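Local coordinates for CELL WALL surface anchor family protein (Streptococcus pneumoniae, PDB 2WW8), which serves as the adhesin of the pneumococcal pilus, probably recognising host cells through an integrin-like domain that carries bound metal ions, at residues D226-L231 against R269-T274. Residues are numbered along the deposited sequence; the frame is centred on the assembly and turned at random.
Sequences DVVILL and RVALVT
Val273 and Leu230 show how two parallel neighbours in a sheet can pack closely: their side chains run alongside each other, and CD2 of Leu230 comes to 3.5 Å from CB of Val273. CG of Leu230 lies anti to its carbonyl carbon (chi1 -64°); chi2 near 180° sends CD1 outward and leaves the other methyl, CD2, to lean onto the valine. CG2 of Val273 also reaches CG1 of Val228 at 3.9 Å, the two valines meeting at a slant. Helix 359-373 covers this face through Ile369, which meets both Val228 and Val273. On the other face CD1 of Leu272 approaches CG2 of Ile229 at 4.2 Å, while from helix 247-263 Ile262 touches Val227 and Ile259 touches Ile229. At the start of the pair, Arg269 bends at chi2 and chi3 until NH1 meets OD1 of Asp226 at 3.1 Å, in a salt bridge that reaches the oxygen from above the carboxylate plane; the two flat groups are turned 71° apart. Arg375 and Ser378 also hold the carboxylate, and the carbonyl of Gln373 takes a bond from NH1. Five backbone hydrogen bonds join the strands, among them Val273 N to Ile229 O at 2.8 Å. Strand 225-232 lies between 269-275 and 379-386 in a parallel sheet, and leads to the magnesium site of Ser234, Ser236 and Asp387, consistent with the metal-ion-dependent adhesion site of a von Willebrand factor A-like, Rossmann-type domain.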
loop_
_atom_site.group_PDB
_atom_site.type_symbol
_atom_site.label_atom_id
_atom_site.label_comp_id
_atom_site.label_asym_id
_atom_site.label_seq_id
_atom_site.Cartn_x
_atom_site.Cartn_y
_atom_site.Cartn_z
ATOM N N ASP A 226 -6.442 -23.429 25.581
ATOM C CA ASP A 226 -6.542 -24.626 24.752
ATOM C C ASP A 226 -8.049 -24.825 24.503
ATOM O O ASP A 226 -8.811 -25.136 25.419
ATOM C CB ASP A 226 -5.950 -25.887 25.454
ATOM C CG ASP A 226 -4.415 -25.987 25.323
ATOM O OD1 ASP A 226 -3.813 -25.464 24.358
ATOM O OD2 ASP A 226 -3.779 -26.545 26.246
ATOM N N VAL A 227 -8.468 -24.673 23.259
ATOM C CA VAL A 227 -9.870 -24.540 22.921
ATOM C C VAL A 227 -10.295 -25.605 21.899
ATOM O O VAL A 227 -9.655 -25.771 20.876
ATOM C CB VAL A 227 -10.175 -23.137 22.318
ATOM C CG1 VAL A 227 -11.655 -23.016 22.089
ATOM C CG2 VAL A 227 -9.638 -21.982 23.256
ATOM N N VAL A 228 -11.394 -26.311 22.178
ATOM C CA VAL A 228 -11.999 -27.144 21.133
ATOM C C VAL A 228 -13.336 -26.488 20.699
ATOM O O VAL A 228 -14.161 -26.074 21.527
ATOM C CB VAL A 228 -12.329 -28.545 21.671
ATOM C CG1 VAL A 228 -13.049 -29.399 20.547
ATOM C CG2 VAL A 228 -10.996 -29.252 22.195
ATOM N N ILE A 229 -13.540 -26.387 19.397
ATOM C CA ILE A 229 -14.869 -25.923 18.890
ATOM C C ILE A 229 -15.652 -27.121 18.377
ATOM O O ILE A 229 -15.106 -27.876 17.565
ATOM C CB ILE A 229 -14.695 -24.919 17.776
ATOM C CG1 ILE A 229 -14.017 -23.705 18.372
ATOM C CG2 ILE A 229 -16.050 -24.585 17.084
ATOM C CD1 ILE A 229 -13.638 -22.651 17.362
ATOM N N LEU A 230 -16.866 -27.328 18.872
ATOM C CA LEU A 230 -17.673 -28.437 18.376
ATOM C C LEU A 230 -18.760 -27.831 17.521
ATOM O O LEU A 230 -19.437 -26.920 17.969
ATOM C CB LEU A 230 -18.464 -29.137 19.488
ATOM C CG LEU A 230 -17.698 -29.850 20.601
ATOM C CD1 LEU A 230 -18.654 -30.493 21.602
ATOM C CD2 LEU A 230 -16.878 -30.937 19.900
ATOM N N LEU A 231 -18.931 -28.331 16.307
ATOM C CA LEU A 231 -19.812 -27.634 15.394
ATOM C C LEU A 231 -20.799 -28.654 14.760
ATOM O O LEU A 231 -20.368 -29.595 14.078
ATOM C CB LEU A 231 -18.960 -27.000 14.302
ATOM C CG LEU A 231 -19.758 -26.360 13.135
ATOM C CD1 LEU A 231 -20.728 -25.270 13.627
ATOM C CD2 LEU A 231 -18.752 -25.756 12.057
ATOM N N ARG A 269 -4.228 -22.326 21.565
ATOM C CA ARG A 269 -4.283 -23.380 20.577
ATOM C C ARG A 269 -5.754 -23.731 20.356
ATOM O O ARG A 269 -6.555 -23.565 21.275
ATOM C CB ARG A 269 -3.507 -24.615 21.050
ATOM C CG ARG A 269 -1.972 -24.508 20.951
ATOM C CD ARG A 269 -1.481 -25.389 22.117
ATOM N NE ARG A 269 -1.245 -26.752 21.711
ATOM C CZ ARG A 269 -1.447 -27.855 22.435
ATOM N NH1 ARG A 269 -1.953 -27.882 23.649
ATOM N NH2 ARG A 269 -1.131 -29.019 21.897
ATOM N N VAL A 270 -6.107 -24.198 19.152
ATOM C CA VAL A 270 -7.488 -24.545 18.786
ATOM C C VAL A 270 -7.543 -25.883 18.031
ATOM O O VAL A 270 -6.590 -26.236 17.291
ATOM C CB VAL A 270 -8.141 -23.420 17.890
ATOM C CG1 VAL A 270 -8.408 -22.203 18.713
ATOM C CG2 VAL A 270 -7.320 -23.070 16.658
ATOM N N ALA A 271 -8.658 -26.578 18.177
ATOM C CA ALA A 271 -8.977 -27.768 17.400
ATOM C C ALA A 271 -10.463 -27.640 17.034
ATOM O O ALA A 271 -11.157 -26.832 17.614
ATOM C CB ALA A 271 -8.780 -28.989 18.305
ATOM N N LEU A 272 -10.966 -28.462 16.110
ATOM C CA LEU A 272 -12.282 -28.306 15.490
ATOM C C LEU A 272 -12.848 -29.710 15.335
ATOM O O LEU A 272 -12.198 -30.628 14.785
ATOM C CB LEU A 272 -12.146 -27.614 14.114
ATOM C CG LEU A 272 -13.413 -27.719 13.219
ATOM C CD1 LEU A 272 -14.570 -26.893 13.843
ATOM C CD2 LEU A 272 -13.022 -27.263 11.777
ATOM N N VAL A 273 -14.044 -29.891 15.886
ATOM C CA VAL A 273 -14.749 -31.154 15.740
ATOM C C VAL A 273 -16.098 -30.822 15.096
ATOM O O VAL A 273 -16.947 -30.169 15.728
ATOM C CB VAL A 273 -14.976 -31.870 17.082
ATOM C CG1 VAL A 273 -15.821 -33.188 16.920
ATOM C CG2 VAL A 273 -13.603 -32.189 17.811
ATOM N N THR A 274 -16.308 -31.336 13.888
ATOM C CA THR A 274 -17.604 -31.244 13.241
ATOM C C THR A 274 -18.342 -32.579 13.362
ATOM O O THR A 274 -17.732 -33.654 13.170
ATOM C CB THR A 274 -17.428 -30.825 11.792
ATOM O OG1 THR A 274 -16.948 -29.458 11.792
ATOM C CG2 THR A 274 -18.786 -30.860 11.010
#